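Local coordinates for protein alpha-glucosidase ([Eubacterium] rectale, PDB 6PNR) that probably hydrolyses the alpha-glycosidic bond of sulfoquinovosides, as a family 31 glycoside hydrolase that binds an aza-sugar sulfonate inhibitor in its active-site pocket, at residues E111-G116 / Y123-G128; R129-W134 / F190-D195; L234-Y239 / Y557-V562. All coordinates share one frame; numbering follows the deposited sequence.

Contact 1: E111-G116 / Y123-G128; sequences EEKCYG and YFNLRG
Asn125 OD1 accepts from two backbone N-H groups, Cys114 N across the contact and Arg127 N in its own turn. Arg127 N is the nearer, donating to Asn125 OD1 at 3.0 Å from above the plane of the amide, which makes 125-127 an Asx turn. Cys114 N points almost straight at Asn125 OD1 but at 3.3 Å, a weak bond. With CG anti to the backbone N (chi1 174°), the Asn125 side chain carries OD1 to Cys114 N, and its ND2 side lies against the methylenes of Lys113. Beside this, the Leu126 N to Cys114 O bond is short and nearly straight at 2.7 Å. Arg127 bends back at chi2 and sets NH1 on Glu112 O at 2.7 Å, the carbonyl lying at the edge of the guanidinium, close to its plane; NH1 also binds Asp109 O, and NH2 the carbonyls of Asn194 and Asp195. Farther along, Tyr115 places CD1 over the centre of one face of the Phe124 ring, the planes inclined at 48°. Tyr115 OH is bound to Tyr587 O, while Phe124 packs on helix 469-481. Water 1 joins Gly116 N to Phe124 O. Because this irregular loop gives the edge strand one strong main-chain bond, Leu126 N to Cys114 O, an amide and a water serve its other polar groups, and a guanidinium serves Glu112 just before it.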
# COMPACT_ATOMS: atom_id res chain seq x y z
N GLU A 111 -26.50 9.11 -7.27
CA GLU A 111 -26.23 9.72 -8.56
C GLU A 111 -25.42 11.01 -8.47
O GLU A 111 -25.02 11.54 -9.51
CB GLU A 111 -27.55 10.00 -9.30
CG GLU A 111 -28.41 8.76 -9.56
CD GLU A 111 -29.19 8.29 -8.33
OE1 GLU A 111 -29.27 9.04 -7.34
OE2 GLU A 111 -29.72 7.16 -8.36
N GLU A 112 -25.19 11.53 -7.27
CA GLU A 112 -24.49 12.79 -7.10
C GLU A 112 -23.02 12.67 -7.50
O GLU A 112 -22.38 11.63 -7.30
CB GLU A 112 -24.61 13.24 -5.65
CG GLU A 112 -23.90 14.54 -5.30
CD GLU A 112 -24.12 14.92 -3.85
OE1 GLU A 112 -24.92 14.23 -3.17
OE2 GLU A 112 -23.48 15.88 -3.38
N LYS A 113 -22.47 13.75 -8.04
CA LYS A 113 -21.05 13.83 -8.37
C LYS A 113 -20.45 15.06 -7.70
O LYS A 113 -21.16 16.01 -7.34
CB LYS A 113 -20.84 13.85 -9.89
CG LYS A 113 -21.25 12.53 -10.50
CD LYS A 113 -21.44 12.53 -11.98
CE LYS A 113 -21.85 11.12 -12.40
NZ LYS A 113 -22.13 11.00 -13.84
N CYS A 114 -19.12 15.04 -7.54
CA CYS A 114 -18.40 16.03 -6.75
C CYS A 114 -17.07 16.35 -7.41
O CYS A 114 -16.40 15.46 -7.95
CB CYS A 114 -18.15 15.53 -5.32
SG CYS A 114 -19.66 15.29 -4.35
N TYR A 115 -16.67 17.62 -7.34
CA TYR A 115 -15.49 18.08 -8.05
C TYR A 115 -14.65 18.97 -7.15
O TYR A 115 -15.17 19.67 -6.27
CB TYR A 115 -15.88 18.82 -9.33
CG TYR A 115 -16.82 18.02 -10.22
CD1 TYR A 115 -16.32 17.19 -11.20
CD2 TYR A 115 -18.20 18.10 -10.05
CE1 TYR A 115 -17.16 16.46 -12.01
CE2 TYR A 115 -19.05 17.38 -10.85
CZ TYR A 115 -18.54 16.56 -11.83
OH TYR A 115 -19.38 15.83 -12.63
N GLY A 116 -13.35 18.94 -7.36
CA GLY A 116 -12.50 19.84 -6.61
C GLY A 116 -11.49 19.14 -5.72
O GLY A 116 -10.72 18.30 -6.18
N TYR A 123 -8.30 12.21 -10.98
CA TYR A 123 -9.76 12.12 -11.06
C TYR A 123 -10.37 13.49 -10.80
O TYR A 123 -10.10 14.12 -9.77
CB TYR A 123 -10.30 11.09 -10.07
CG TYR A 123 -9.69 9.73 -10.33
CD1 TYR A 123 -9.97 9.03 -11.49
CD2 TYR A 123 -8.80 9.18 -9.42
CE1 TYR A 123 -9.39 7.79 -11.73
CE2 TYR A 123 -8.22 7.95 -9.65
CZ TYR A 123 -8.51 7.26 -10.81
OH TYR A 123 -7.92 6.04 -11.03
N PHE A 124 -11.17 13.94 -11.76
CA PHE A 124 -11.91 15.19 -11.65
C PHE A 124 -13.17 14.98 -10.81
O PHE A 124 -13.33 15.59 -9.75
CB PHE A 124 -12.21 15.70 -13.06
CG PHE A 124 -12.97 17.00 -13.11
CD1 PHE A 124 -12.68 18.05 -12.26
CD2 PHE A 124 -13.96 17.18 -14.07
CE1 PHE A 124 -13.39 19.26 -12.34
CE2 PHE A 124 -14.68 18.39 -14.16
CZ PHE A 124 -14.39 19.42 -13.29
N ASN A 125 -14.05 14.08 -11.25
CA ASN A 125 -15.13 13.63 -10.38
C ASN A 125 -14.55 12.80 -9.24
O ASN A 125 -13.94 11.74 -9.47
CB ASN A 125 -16.15 12.81 -11.18
CG ASN A 125 -17.22 12.19 -10.30
OD1 ASN A 125 -17.48 12.64 -9.19
ND2 ASN A 125 -17.86 11.13 -10.82
N LEU A 126 -14.73 13.29 -8.02
CA LEU A 126 -14.20 12.67 -6.82
C LEU A 126 -15.02 11.49 -6.32
O LEU A 126 -14.55 10.76 -5.45
CB LEU A 126 -14.10 13.71 -5.69
CG LEU A 126 -13.47 15.04 -6.09
CD1 LEU A 126 -13.59 16.02 -4.93
CD2 LEU A 126 -12.01 14.85 -6.49
N ARG A 127 -16.24 11.30 -6.83
CA ARG A 127 -17.14 10.30 -6.26
C ARG A 127 -16.53 8.91 -6.37
O ARG A 127 -15.92 8.55 -7.38
CB ARG A 127 -18.50 10.33 -6.96
CG ARG A 127 -19.64 9.83 -6.07
CD ARG A 127 -19.97 10.86 -4.99
NE ARG A 127 -20.73 10.30 -3.87
CZ ARG A 127 -22.03 10.02 -3.91
NH1 ARG A 127 -22.73 10.23 -5.02
NH2 ARG A 127 -22.63 9.53 -2.83
N GLY A 128 -16.67 8.13 -5.29
CA GLY A 128 -16.18 6.77 -5.25
C GLY A 128 -14.78 6.60 -4.69
O GLY A 128 -14.34 5.45 -4.54
O HOH W 1 -11.45 17.55 -8.87

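Contact 2: R129-W134 / F190-D195; sequences RNFPIW and FDFRND
Phe131 and Phe190 face each other as an antiparallel hydrogen-bonded pair, and the side of the sheet that carries their rings is the packed one. Phe131 N donates to Phe190 O at 2.9 Å and Phe190 N returns a bond to Phe131 O at 3.0 Å; two residues along, past Asn130 and Asp191, Phe192 N binds Arg129 O. The rings do not stack across the strands. Phe131 and Phe192 cross at about a right angle and meet edge to edge, CD1 of Phe131 lying 4.1 Å from CD2 of Phe192, while Ile133 CG1 touches Phe190 CD1 at 4.3 Å. Cys114, Cys117, Pro170 and Phe172 of the neighbouring sheet close over this apolar layer, and Tyr162 meets Phe131 edge-to-face.

The other face, bearing Asn130 and Asp191, is polar and more open. Here the two residues form a non-hydrogen-bonded pair, their CA atoms 4.1 Å apart. Arg193 is modelled in two conformers; in the one described, its NE reaches Asp191 OD1 at 2.9 Å and NH2 reaches OD2, a side-on salt bridge. Arg193 N reaches OD1 from the opposite face of the carboxylate, completing an Asx turn. In the same conformer a bend at chi3 (-71°) brings the guanidinium face against the Asn130 amide, the planes 21° apart and stacked, Asn130 OD1 lying 3.5 Å from Arg193 NH1 and offset toward the rim. Asn130 ND2 is bound instead to Asp189 OD2. The strand pair is therefore two-sided, an aromatic layer buried between the sheets of the N-terminal beta-sandwich and a polar, partly charged network opposite, where the buried Asp191 carboxylate probably offsets much of the charge of exposed Arg193 in this conformer.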
# COMPACT_ATOMS: atom_id res chain seq x y z
N ARG A 129 -14.08 7.68 -4.37
CA ARG A 129 -12.73 7.59 -3.80
C ARG A 129 -12.59 8.56 -2.64
O ARG A 129 -13.48 9.37 -2.36
CB ARG A 129 -11.66 7.87 -4.87
CG ARG A 129 -11.58 6.79 -5.95
CD ARG A 129 -10.62 7.17 -7.08
NE ARG A 129 -10.57 6.14 -8.11
CZ ARG A 129 -11.33 6.16 -9.21
NH1 ARG A 129 -12.19 7.15 -9.41
NH2 ARG A 129 -11.23 5.18 -10.09
N ASN A 130 -11.46 8.47 -1.94
CA ASN A 130 -11.14 9.43 -0.89
C ASN A 130 -9.87 10.20 -1.26
O ASN A 130 -8.98 9.69 -1.95
CB ASN A 130 -10.97 8.75 0.47
CG ASN A 130 -9.79 7.79 0.51
OD1 ASN A 130 -9.77 6.78 -0.20
ND2 ASN A 130 -8.83 8.08 1.37
N PHE A 131 -9.80 11.44 -0.77
CA PHE A 131 -8.75 12.38 -1.16
C PHE A 131 -8.15 13.00 0.09
O PHE A 131 -8.76 13.91 0.69
CB PHE A 131 -9.31 13.41 -2.13
CG PHE A 131 -9.78 12.81 -3.43
CD1 PHE A 131 -11.05 12.26 -3.54
CD2 PHE A 131 -8.93 12.73 -4.52
CE1 PHE A 131 -11.46 11.66 -4.71
CE2 PHE A 131 -9.35 12.14 -5.71
CZ PHE A 131 -10.61 11.61 -5.80
N PRO A 132 -7.01 12.50 0.55
CA PRO A 132 -6.24 13.20 1.59
C PRO A 132 -5.85 14.60 1.12
O PRO A 132 -5.51 14.81 -0.04
CB PRO A 132 -5.01 12.31 1.77
CG PRO A 132 -5.52 10.94 1.44
CD PRO A 132 -6.53 11.12 0.34
N ILE A 133 -5.90 15.55 2.05
CA ILE A 133 -5.60 16.95 1.78
C ILE A 133 -4.28 17.26 2.48
O ILE A 133 -4.25 17.58 3.68
CB ILE A 133 -6.73 17.87 2.28
CG1 ILE A 133 -8.09 17.41 1.73
CG2 ILE A 133 -6.43 19.36 1.97
CD1 ILE A 133 -8.21 17.39 0.22
N TRP A 134 -3.17 17.12 1.75
CA TRP A 134 -1.84 17.30 2.32
C TRP A 134 -0.93 17.65 1.14
O TRP A 134 -0.76 16.83 0.24
CB TRP A 134 -1.37 16.02 3.02
CG TRP A 134 -0.08 16.14 3.80
CD1 TRP A 134 1.16 15.73 3.40
CD2 TRP A 134 0.09 16.69 5.11
NE1 TRP A 134 2.09 15.98 4.38
CE2 TRP A 134 1.46 16.58 5.44
CE3 TRP A 134 -0.78 17.28 6.04
CZ2 TRP A 134 1.97 17.04 6.66
CZ3 TRP A 134 -0.27 17.72 7.25
CH2 TRP A 134 1.09 17.60 7.55
N PHE A 190 -11.16 13.75 2.52
CA PHE A 190 -12.53 13.88 2.04
C PHE A 190 -12.94 12.57 1.37
O PHE A 190 -12.39 12.21 0.32
CB PHE A 190 -12.67 15.06 1.06
CG PHE A 190 -12.71 16.42 1.73
CD1 PHE A 190 -12.13 16.62 2.97
CD2 PHE A 190 -13.36 17.49 1.11
CE1 PHE A 190 -12.17 17.86 3.58
CE2 PHE A 190 -13.40 18.73 1.71
CZ PHE A 190 -12.82 18.92 2.95
N ASP A 191 -13.90 11.88 1.97
CA ASP A 191 -14.22 10.50 1.62
C ASP A 191 -15.55 10.48 0.88
O ASP A 191 -16.60 10.74 1.48
CB ASP A 191 -14.27 9.66 2.90
CG ASP A 191 -14.67 8.21 2.67
OD1 ASP A 191 -14.96 7.81 1.52
OD2 ASP A 191 -14.67 7.45 3.66
N PHE A 192 -15.52 10.18 -0.42
CA PHE A 192 -16.73 10.13 -1.24
C PHE A 192 -17.06 8.70 -1.67
O PHE A 192 -17.64 8.48 -2.75
CB PHE A 192 -16.60 11.02 -2.47
CG PHE A 192 -16.21 12.44 -2.17
CD1 PHE A 192 -17.18 13.40 -1.89
CD2 PHE A 192 -14.88 12.82 -2.17
CE1 PHE A 192 -16.83 14.72 -1.61
CE2 PHE A 192 -14.51 14.14 -1.90
CZ PHE A 192 -15.50 15.09 -1.62
N ARG A 193 -16.71 7.71 -0.84
CA ARG A 193 -16.89 6.31 -1.20
C ARG A 193 -18.28 5.77 -0.90
O ARG A 193 -18.66 4.74 -1.45
CB ARG A 193 -15.84 5.45 -0.49
CG ARG A 193 -14.42 5.65 -1.01
CD ARG A 193 -13.39 4.91 -0.16
NE ARG A 193 -13.21 5.54 1.14
CZ ARG A 193 -12.26 5.23 2.00
NH1 ARG A 193 -11.38 4.27 1.71
NH2 ARG A 193 -12.18 5.87 3.16
N ASN A 194 -19.06 6.45 -0.06
CA ASN A 194 -20.36 5.95 0.38
C ASN A 194 -21.51 6.60 -0.39
O ASN A 194 -21.49 7.81 -0.63
CB ASN A 194 -20.52 6.17 1.88
CG ASN A 194 -19.45 5.46 2.69
OD1 ASN A 194 -18.42 6.05 3.04
ND2 ASN A 194 -19.68 4.20 2.98
N ASP A 195 -22.50 5.79 -0.78
CA ASP A 195 -23.61 6.28 -1.60
C ASP A 195 -24.44 7.34 -0.89
O ASP A 195 -24.96 8.26 -1.53
CB ASP A 195 -24.55 5.13 -2.00
CG ASP A 195 -24.00 4.26 -3.11
OD1 ASP A 195 -23.15 4.72 -3.90
OD2 ASP A 195 -24.45 3.09 -3.19

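Contact 3: L234-Y239 / Y557-V562; sequences LPDWVY and YTKTLV
Tyr239 lies in a 3-10 segment that begins at Asp236 and runs on beyond it, facing one side of helix 557-562 without backbone pairing; the nearest CA atoms, those of Leu234 and Val562, are 7.0 Å apart. The Tyr239 side chain carries most of the contact. Its CG lies anti to the carbonyl carbon (chi1 -55°), which sends the ring out toward the helix, where it lodges among Thr558, Lys559 and Val562. Lys559, extended beyond CG, crosses one ring face obliquely: its CG sits 3.8 Å from the ring centroid and 20° off the normal, a CH-pi contact, and CE follows over CD2. Val238 CG2 lies over the centre of the opposite face, so the ring is held flat between two aliphatic groups. Its rim meets the helix as well. Thr558 CG2 touches Tyr239 CE1 at 3.9 Å. The phenol runs tip to tip into Val562, Tyr239 OH standing 3.2 Å from Val562 CG2.

Beyond the ring, the Leu234 and Val562 side chains cross at about a right angle, Leu234 CG lying 4.1 Å from Val562 CG1, while CG2 makes the closer approach to the tyrosine. On the solvent side Asp236 OD1 lies 3.5 Å from Lys559 CE; Lys559 NZ is 4.1 Å from Asp236 OD1, too far for a salt bridge, though the opposite charges would probably still attract. An alanine in place of Tyr239 would probably open a gap beside the helix and leave the lysine methylenes without the ring face they lie on. The segment precedes strand 242-245, the first of the parallel barrel sheet, with Leu234 reaching Val437 of strand 437-439; Tyr551 and Ala555 of the long helix 538-568 also flank Tyr239, while Thr558 continues to Phe595 of the C-terminal beta domain.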
# COMPACT_ATOMS: atom_id res chain seq x y z
N LEU A 234 -3.68 38.81 -16.91
CA LEU A 234 -2.29 38.56 -17.26
C LEU A 234 -1.71 39.77 -18.00
O LEU A 234 -2.43 40.46 -18.73
CB LEU A 234 -2.16 37.31 -18.13
CG LEU A 234 -2.46 35.97 -17.48
CD1 LEU A 234 -2.51 34.89 -18.55
CD2 LEU A 234 -1.40 35.63 -16.44
N PRO A 235 -0.41 40.04 -17.84
CA PRO A 235 0.21 41.14 -18.59
C PRO A 235 0.03 40.97 -20.09
O PRO A 235 0.08 39.86 -20.61
CB PRO A 235 1.69 41.05 -18.19
CG PRO A 235 1.70 40.31 -16.88
CD PRO A 235 0.54 39.35 -16.96
N ASP A 236 -0.18 42.10 -20.79
CA ASP A 236 -0.39 42.03 -22.24
C ASP A 236 0.77 41.34 -22.96
O ASP A 236 0.56 40.73 -24.01
CB ASP A 236 -0.60 43.42 -22.83
CG ASP A 236 -2.07 43.79 -22.97
OD1 ASP A 236 -2.92 42.89 -22.85
OD2 ASP A 236 -2.36 44.99 -23.19
N TRP A 237 1.99 41.44 -22.43
CA TRP A 237 3.12 40.91 -23.19
C TRP A 237 3.13 39.39 -23.28
O TRP A 237 3.82 38.85 -24.15
CB TRP A 237 4.46 41.40 -22.62
CG TRP A 237 4.70 41.13 -21.15
CD1 TRP A 237 4.52 42.01 -20.12
CD2 TRP A 237 5.18 39.91 -20.55
NE1 TRP A 237 4.86 41.42 -18.93
CE2 TRP A 237 5.26 40.13 -19.16
CE3 TRP A 237 5.54 38.65 -21.05
CZ2 TRP A 237 5.68 39.16 -18.27
CZ3 TRP A 237 5.97 37.68 -20.16
CH2 TRP A 237 6.04 37.94 -18.78
N VAL A 238 2.38 38.67 -22.42
CA VAL A 238 2.44 37.21 -22.52
C VAL A 238 1.88 36.75 -23.86
O VAL A 238 2.30 35.71 -24.39
CB VAL A 238 1.70 36.49 -21.35
CG1 VAL A 238 2.11 37.03 -19.99
CG2 VAL A 238 0.19 36.49 -21.54
N TYR A 239 0.96 37.52 -24.45
CA TYR A 239 0.33 37.11 -25.70
C TYR A 239 1.21 37.35 -26.92
O TYR A 239 0.79 37.02 -28.03
CB TYR A 239 -1.01 37.85 -25.89
CG TYR A 239 -1.94 37.65 -24.71
CD1 TYR A 239 -2.66 36.46 -24.55
CD2 TYR A 239 -2.06 38.62 -23.73
CE1 TYR A 239 -3.48 36.26 -23.45
CE2 TYR A 239 -2.89 38.43 -22.63
CZ TYR A 239 -3.60 37.26 -22.50
OH TYR A 239 -4.43 37.10 -21.40
N TYR A 557 -9.32 36.65 -28.47
CA TYR A 557 -10.30 35.84 -27.76
C TYR A 557 -9.81 35.47 -26.36
O TYR A 557 -10.53 35.64 -25.37
CB TYR A 557 -10.61 34.58 -28.58
CG TYR A 557 -11.52 33.58 -27.90
CD1 TYR A 557 -12.83 33.92 -27.56
CD2 TYR A 557 -11.08 32.29 -27.60
CE1 TYR A 557 -13.68 33.00 -26.93
CE2 TYR A 557 -11.92 31.36 -26.98
CZ TYR A 557 -13.21 31.72 -26.64
OH TYR A 557 -14.03 30.80 -26.02
N THR A 558 -8.56 34.99 -26.26
CA THR A 558 -8.01 34.55 -24.98
C THR A 558 -7.98 35.68 -23.96
O THR A 558 -8.26 35.46 -22.78
CB THR A 558 -6.60 34.00 -25.19
OG1 THR A 558 -6.64 33.02 -26.23
CG2 THR A 558 -6.08 33.38 -23.90
N LYS A 559 -7.67 36.90 -24.42
CA LYS A 559 -7.69 38.05 -23.52
C LYS A 559 -9.07 38.27 -22.92
O LYS A 559 -9.18 38.62 -21.74
CB LYS A 559 -7.26 39.31 -24.28
CG LYS A 559 -5.77 39.57 -24.35
CD LYS A 559 -5.50 40.66 -25.40
CE LYS A 559 -4.02 40.97 -25.53
NZ LYS A 559 -3.75 41.83 -26.72
N THR A 560 -10.14 38.10 -23.71
CA THR A 560 -11.47 38.28 -23.13
C THR A 560 -11.77 37.20 -22.09
O THR A 560 -12.52 37.45 -21.14
CB THR A 560 -12.56 38.29 -24.22
OG1 THR A 560 -12.71 36.99 -24.79
CG2 THR A 560 -12.24 39.30 -25.32
N LEU A 561 -11.18 36.00 -22.24
CA LEU A 561 -11.37 34.95 -21.25
C LEU A 561 -10.62 35.26 -19.97
O LEU A 561 -11.15 35.05 -18.86
CB LEU A 561 -10.92 33.60 -21.80
CG LEU A 561 -11.50 33.13 -23.13
CD1 LEU A 561 -11.15 31.68 -23.36
CD2 LEU A 561 -13.03 33.31 -23.17
N VAL A 562 -9.38 35.72 -20.08
CA VAL A 562 -8.63 36.08 -18.89
C VAL A 562 -9.30 37.25 -18.18
O VAL A 562 -9.38 37.30 -16.95
CB VAL A 562 -7.16 36.39 -19.26
CG1 VAL A 562 -6.39 36.84 -18.04
CG2 VAL A 562 -6.50 35.15 -19.90

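Contacts 1 and 2 adjoin, their centres about 10 Å apart, and follow each other along the chain. The loop 123-128 joins them: Gly128 N lies 2.7 Å from Phe192 O, probably a hydrogen bond, and Leu126 O packs against Phe131 CE1. Together they tie the edge strands of the two N-terminal sheets to each other. Contact 3 stands apart, its centre about 31 Å from that of contact 1 and about 36 Å from that of contact 2, on the opposite side of the chain's centre from the latter, close to strand 242-245 of the barrel. None of the residues lining the inhibitor pocket, such as Asp390, Asp458 and Arg286, belongs to the three contacts.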